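Long-range contacts in Slr1438 protein (Synechocystis sp., PDB 3K25), which is of unknown function but probably binds a carbohydrate and may act as an isomerase: residues Y14-D19 with D108-D113; A23-V28 with Y136-H141. All blocks are in the same frame, centred on the assembly; numbering follows the deposited sequence.

Contact 1. Residues Y14-D19 with D108-D113; sequences YHLEDD and DNARLD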
loop_
_atom_site.group_PDB
_atom_site.type_symbol
_atom_site.label_atom_id
_atom_site.label_comp_id
_atom_site.label_asym_id
_atom_site.label_seq_id
_atom_site.Cartn_x
_atom_site.Cartn_y
_atom_site.Cartn_z
ATOM N N TYR A 14 15.928 1.625 7.476
ATOM C CA TYR A 14 15.795 2.824 8.286
ATOM C C TYR A 14 14.877 2.497 9.445
ATOM O O TYR A 14 13.951 1.703 9.304
ATOM C CB TYR A 14 15.238 3.984 7.456
ATOM C CG TYR A 14 16.342 4.831 6.858
ATOM C CD1 TYR A 14 17.061 4.401 5.739
ATOM C CD2 TYR A 14 16.731 6.023 7.469
ATOM C CE1 TYR A 14 18.146 5.141 5.255
ATOM C CE2 TYR A 14 17.804 6.765 7.000
ATOM C CZ TYR A 14 18.511 6.324 5.898
ATOM O OH TYR A 14 19.583 7.062 5.457
ATOM N N HIS A 15 15.158 3.091 10.599
ATOM C CA HIS A 15 14.359 2.865 11.805
ATOM C C HIS A 15 13.796 4.178 12.320
ATOM O O HIS A 15 14.534 5.127 12.577
ATOM C CB HIS A 15 15.218 2.221 12.887
ATOM C CG HIS A 15 15.658 0.835 12.555
ATOM N ND1 HIS A 15 14.850 -0.264 12.744
ATOM C CD2 HIS A 15 16.816 0.367 12.030
ATOM C CE1 HIS A 15 15.490 -1.354 12.351
ATOM N NE2 HIS A 15 16.684 -0.998 11.912
ATOM N N LEU A 16 12.478 4.231 12.461
ATOM C CA LEU A 16 11.827 5.442 12.942
ATOM C C LEU A 16 11.213 5.205 14.314
ATOM O O LEU A 16 10.750 4.097 14.612
ATOM C CB LEU A 16 10.749 5.905 11.953
ATOM C CG LEU A 16 11.218 6.685 10.719
ATOM C CD1 LEU A 16 11.965 5.756 9.756
ATOM C CD2 LEU A 16 10.008 7.318 10.027
ATOM N N GLU A 17 11.214 6.246 15.148
ATOM C CA GLU A 17 10.647 6.118 16.479
ATOM C C GLU A 17 10.250 7.396 17.211
ATOM O O GLU A 17 10.741 8.496 16.921
ATOM C CB GLU A 17 11.604 5.318 17.376
ATOM C CG GLU A 17 11.886 5.961 18.722
ATOM C CD GLU A 17 12.792 5.131 19.594
ATOM O OE1 GLU A 17 12.355 4.059 20.052
ATOM O OE2 GLU A 17 13.946 5.550 19.818
ATOM N N ASP A 18 9.333 7.194 18.157
ATOM C CA ASP A 18 8.833 8.206 19.074
ATOM C C ASP A 18 8.913 7.477 20.416
ATOM O O ASP A 18 7.988 6.749 20.791
ATOM C CB ASP A 18 7.378 8.594 18.766
ATOM C CG ASP A 18 6.796 9.598 19.785
ATOM O OD1 ASP A 18 7.561 10.401 20.378
ATOM O OD2 ASP A 18 5.559 9.595 19.977
ATOM N N ASP A 19 10.040 7.654 21.113
ATOM C CA ASP A 19 10.278 7.008 22.407
ATOM C C ASP A 19 9.208 7.358 23.422
ATOM O O ASP A 19 9.119 6.734 24.470
ATOM C CB ASP A 19 11.668 7.364 22.969
ATOM C CG ASP A 19 11.896 8.865 23.103
ATOM O OD1 ASP A 19 10.920 9.609 23.332
ATOM O OD2 ASP A 19 13.064 9.301 22.995
ATOM N N ASP A 108 8.747 17.545 14.438
ATOM C CA ASP A 108 7.338 17.354 14.761
ATOM C C ASP A 108 6.951 15.890 14.714
ATOM O O ASP A 108 5.837 15.520 15.079
ATOM C CB ASP A 108 6.459 18.159 13.803
ATOM C CG ASP A 108 6.731 19.657 13.883
ATOM O OD1 ASP A 108 6.759 20.204 15.008
ATOM O OD2 ASP A 108 6.911 20.290 12.819
ATOM N N ASN A 109 7.892 15.063 14.274
ATOM C CA ASN A 109 7.692 13.622 14.164
ATOM C C ASN A 109 8.933 12.992 13.540
ATOM O O ASN A 109 9.910 13.688 13.254
ATOM C CB ASN A 109 6.475 13.315 13.284
ATOM C CG ASN A 109 6.506 14.055 11.947
ATOM O OD1 ASN A 109 7.495 14.013 11.212
ATOM N ND2 ASN A 109 5.413 14.731 11.627
ATOM N N ALA A 110 8.899 11.675 13.357
ATOM C CA ALA A 110 10.001 10.959 12.717
ATOM C C ALA A 110 9.601 11.023 11.252
ATOM O O ALA A 110 8.584 10.458 10.861
ATOM C CB ALA A 110 10.058 9.504 13.193
ATOM N N ARG A 111 10.379 11.718 10.438
ATOM C CA ARG A 111 10.014 11.844 9.036
ATOM C C ARG A 111 11.095 11.481 8.032
ATOM O O ARG A 111 12.185 12.066 8.028
ATOM C CB ARG A 111 9.524 13.267 8.778
ATOM C CG ARG A 111 9.400 13.623 7.329
ATOM C CD ARG A 111 8.741 14.964 7.179
ATOM N NE ARG A 111 8.837 15.464 5.812
ATOM C CZ ARG A 111 8.135 16.493 5.358
ATOM N NH1 ARG A 111 7.285 17.118 6.163
ATOM N NH2 ARG A 111 8.296 16.905 4.109
ATOM N N LEU A 112 10.777 10.520 7.173
ATOM C CA LEU A 112 11.710 10.075 6.144
ATOM C C LEU A 112 11.118 10.366 4.757
ATOM O O LEU A 112 9.980 9.994 4.470
ATOM C CB LEU A 112 11.990 8.576 6.302
ATOM C CG LEU A 112 13.350 8.049 5.827
ATOM C CD1 LEU A 112 13.665 8.580 4.454
ATOM C CD2 LEU A 112 14.421 8.500 6.783
ATOM N N ASP A 113 11.896 11.035 3.909
ATOM C CA ASP A 113 11.450 11.384 2.563
ATOM C C ASP A 113 12.155 10.589 1.457
ATOM O O ASP A 113 13.367 10.674 1.286
ATOM C CB ASP A 113 11.626 12.885 2.347
ATOM C CG ASP A 113 10.594 13.690 3.098
ATOM O OD1 ASP A 113 9.908 13.104 3.962
ATOM O OD2 ASP A 113 10.466 14.900 2.832
#
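Strand 14-18, an outermost strand of its four-stranded sheet, lies across strand 110-117 of a second sheet; the short axes of 14-18 and 110-113 come within 6.9 Å and run nearly antiparallel, at 151°. The segments share no backbone hydrogen bond, each keeping its pairing inside its own sheet.

Leu16, Ala110 and Leu112 share the joint about equally. Leu16 CB already rests on Ala110 CB, 3.9 Å away, and Leu16 CG also touches that methyl. Chi1 (-80°) sets CG anti to the carbonyl carbon, and chi2 near 70° for CD1 leaves CD2 roughly anti to CA, so CD2 is the methyl that runs on over the other strand: Leu16 CD2 lies 3.8 Å from Ala110 CB and 3.5 Å from Ala110 O, then reaches toward Leu112 CB at 4.4 Å. A small residue suits position 110, since the strands come nearest here, with the CA atoms of Leu16 and Ala110 5.8 Å apart; the Ala110 methyl also meets the backbone O of Glu17.

Two residues along each strand, Tyr14 and Leu112 cross at about a right angle. Leu112 turns CG anti to its backbone N and sets CD2 obliquely against the ring, 3.5 Å from Tyr14 CD2. Both side chains also touch Val101 of strand 100-105.

Strand alternation sends the charged residues elsewhere. Arg111 points away from strand 14-18 and holds Asp113 side-on, NE on OD1 at 3.2 Å and NH2 on OD2 within the guanidinium plane; Ser135 also holds Asp113 OD1. Glu17, likewise directed away, forms a salt bridge with Arg24. Apolar residues inward and charged ones outward, on two stacked antiparallel sheets, mark a beta-sandwich, here part of the galactose mutarotase-like supersandwich.

Contact 2. Residues A23-V28 with Y136-H141; sequences ARLSLV and YQLQGH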
loop_
_atom_site.group_PDB
_atom_site.type_symbol
_atom_site.label_atom_id
_atom_site.label_comp_id
_atom_site.label_asym_id
_atom_site.label_seq_id
_atom_site.Cartn_x
_atom_site.Cartn_y
_atom_site.Cartn_z
ATOM N N ALA A 23 6.730 4.071 19.883
ATOM C CA ALA A 23 6.453 3.679 18.512
ATOM C C ALA A 23 7.723 3.583 17.674
ATOM O O ALA A 23 8.555 4.496 17.669
ATOM C CB ALA A 23 5.493 4.668 17.873
ATOM N N ARG A 24 7.866 2.468 16.970
ATOM C CA ARG A 24 9.013 2.271 16.109
ATOM C C ARG A 24 8.607 1.621 14.795
ATOM O O ARG A 24 7.766 0.711 14.752
ATOM C CB ARG A 24 10.100 1.456 16.827
ATOM C CG ARG A 24 9.616 0.300 17.707
ATOM C CD ARG A 24 10.578 0.107 18.888
ATOM N NE ARG A 24 11.972 0.041 18.454
ATOM C CZ ARG A 24 12.987 0.596 19.112
ATOM N NH1 ARG A 24 12.764 1.259 20.235
ATOM N NH2 ARG A 24 14.222 0.491 18.645
ATOM N N LEU A 25 9.196 2.116 13.714
ATOM C CA LEU A 25 8.883 1.612 12.387
ATOM C C LEU A 25 10.154 1.283 11.604
ATOM O O LEU A 25 11.212 1.902 11.804
ATOM C CB LEU A 25 8.032 2.658 11.652
ATOM C CG LEU A 25 7.554 2.433 10.216
ATOM C CD1 LEU A 25 6.275 3.240 10.001
ATOM C CD2 LEU A 25 8.639 2.828 9.214
ATOM N N SER A 26 10.045 0.297 10.724
ATOM C CA SER A 26 11.168 -0.113 9.901
ATOM C C SER A 26 10.821 0.083 8.434
ATOM O O SER A 26 9.860 -0.501 7.931
ATOM C CB SER A 26 11.517 -1.580 10.162
ATOM O OG SER A 26 11.797 -1.799 11.534
ATOM N N LEU A 27 11.607 0.910 7.752
ATOM C CA LEU A 27 11.391 1.181 6.339
ATOM C C LEU A 27 12.661 0.853 5.549
ATOM O O LEU A 27 13.743 1.307 5.899
ATOM C CB LEU A 27 10.973 2.647 6.169
ATOM C CG LEU A 27 11.004 3.376 4.827
ATOM C CD1 LEU A 27 10.514 2.515 3.696
ATOM C CD2 LEU A 27 10.168 4.627 4.972
ATOM N N VAL A 28 12.535 0.025 4.513
ATOM C CA VAL A 28 13.681 -0.348 3.690
ATOM C C VAL A 28 13.436 0.110 2.239
ATOM O O VAL A 28 12.824 -0.596 1.427
ATOM C CB VAL A 28 13.976 -1.895 3.818
ATOM C CG1 VAL A 28 12.711 -2.637 4.100
ATOM C CG2 VAL A 28 14.658 -2.442 2.555
ATOM N N TYR A 136 7.102 9.797 4.768
ATOM C CA TYR A 136 6.576 8.922 5.799
ATOM C C TYR A 136 6.833 9.624 7.123
ATOM O O TYR A 136 7.974 9.907 7.475
ATOM C CB TYR A 136 7.278 7.571 5.771
ATOM C CG TYR A 136 7.291 6.898 4.417
ATOM C CD1 TYR A 136 8.044 7.419 3.372
ATOM C CD2 TYR A 136 6.596 5.707 4.198
ATOM C CE1 TYR A 136 8.119 6.778 2.152
ATOM C CE2 TYR A 136 6.664 5.054 2.973
ATOM C CZ TYR A 136 7.435 5.595 1.957
ATOM O OH TYR A 136 7.580 4.929 0.759
ATOM N N GLN A 137 5.754 9.915 7.840
ATOM C CA GLN A 137 5.820 10.612 9.121
ATOM C C GLN A 137 5.237 9.738 10.211
ATOM O O GLN A 137 4.104 9.282 10.110
ATOM C CB GLN A 137 5.057 11.927 9.014
ATOM C CG GLN A 137 5.487 12.695 7.787
ATOM C CD GLN A 137 4.584 13.847 7.455
ATOM O OE1 GLN A 137 3.496 13.983 8.008
ATOM N NE2 GLN A 137 5.024 14.684 6.529
ATOM N N LEU A 138 6.041 9.504 11.245
ATOM C CA LEU A 138 5.645 8.677 12.376
ATOM C C LEU A 138 5.543 9.494 13.657
ATOM O O LEU A 138 6.516 10.115 14.068
ATOM C CB LEU A 138 6.665 7.568 12.595
ATOM C CG LEU A 138 6.281 6.635 13.745
ATOM C CD1 LEU A 138 5.352 5.562 13.185
ATOM C CD2 LEU A 138 7.525 5.985 14.370
ATOM N N GLN A 139 4.359 9.503 14.264
ATOM C CA GLN A 139 4.141 10.202 15.525
ATOM C C GLN A 139 3.097 9.477 16.351
ATOM O O GLN A 139 2.171 8.869 15.813
ATOM C CB GLN A 139 3.647 11.637 15.342
ATOM C CG GLN A 139 2.864 12.092 16.595
ATOM C CD GLN A 139 2.185 13.442 16.472
ATOM O OE1 GLN A 139 1.557 13.753 15.453
ATOM N NE2 GLN A 139 2.284 14.249 17.530
ATOM N N GLY A 140 3.252 9.571 17.668
ATOM C CA GLY A 140 2.318 8.954 18.580
ATOM C C GLY A 140 1.892 7.569 18.156
ATOM O O GLY A 140 2.710 6.659 18.107
ATOM N N HIS A 141 0.614 7.405 17.841
ATOM C CA HIS A 141 0.113 6.098 17.449
ATOM C C HIS A 141 -0.343 6.039 16.002
ATOM O O HIS A 141 -1.245 5.272 15.656
ATOM C CB HIS A 141 -1.032 5.689 18.376
ATOM C CG HIS A 141 -0.594 5.370 19.772
ATOM N ND1 HIS A 141 0.125 4.236 20.087
ATOM C CD2 HIS A 141 -0.757 6.045 20.935
ATOM C CE1 HIS A 141 0.383 4.226 21.383
ATOM N NE2 HIS A 141 -0.140 5.312 21.921
#
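Two sheets of the beta-sandwich face each other here, strand 23-28 lying against strand 130-139; the short axes of 23-28 and 136-139 approach to 7.8 Å at an angle of 157°. Between them Leu25, Leu27, Tyr136 and Leu138 point inward and are buried; the three leucines suit an apolar interior, and the Tyr136 OH makes a weak hydrogen bond to the backbone O of Gly33.

The gap widens along the pair, from 6.7 Å between the CA atoms of Ala23 and Gly140 to 9.1 Å between those of Leu27 and Tyr136. Small Ala23 suits the narrow end, its CB 3.4 Å from Gly140 O; the wide end takes an aromatic ring facing a leucine methyl. Midway, Leu138, with CG anti to its backbone N, brings CD1 to 4.0 Å from Leu25 CD1, while its CD2 meets the backbone O of Ala23 at 3.8 Å. An alanine in place of Tyr136 would remove the ring that Leu27 CD2 covers and would probably loosen the wide end of this interface.

The outer side is looser. Arg24 and Gln139 point away from the opposite strand and are exposed, Arg24 paired with Glu17. Gly140, in the turn after the strand, has a positive phi (42°), which residues with side chains adopt less readily. Inside, by contrast, Leu27 CD2 makes a CH-pi contact 3.7 Å from the Tyr136 ring centroid, 11° off its normal.

Contacts 1 and 2 are adjacent parts of one sheet-to-sheet interface, their centres about 5 Å apart. Strands 14-18 and 23-28 are neighbours in one sheet, joined by probable hydrogen bonds from Leu25 N to Leu16 O and from Tyr14 N to Leu27 O, each 2.7 Å. Strands 110-117 and 130-139 are neighbours in the other, where Ala110 pairs with Leu138 and Leu112 with Tyr136. Contact 2 is the more buried, its centre about 15 Å from the chain centre, against about 19 Å for contact 1 at the edge strand. With no ligand or catalytic residue established, neither contact can be tied to a sugar-binding site.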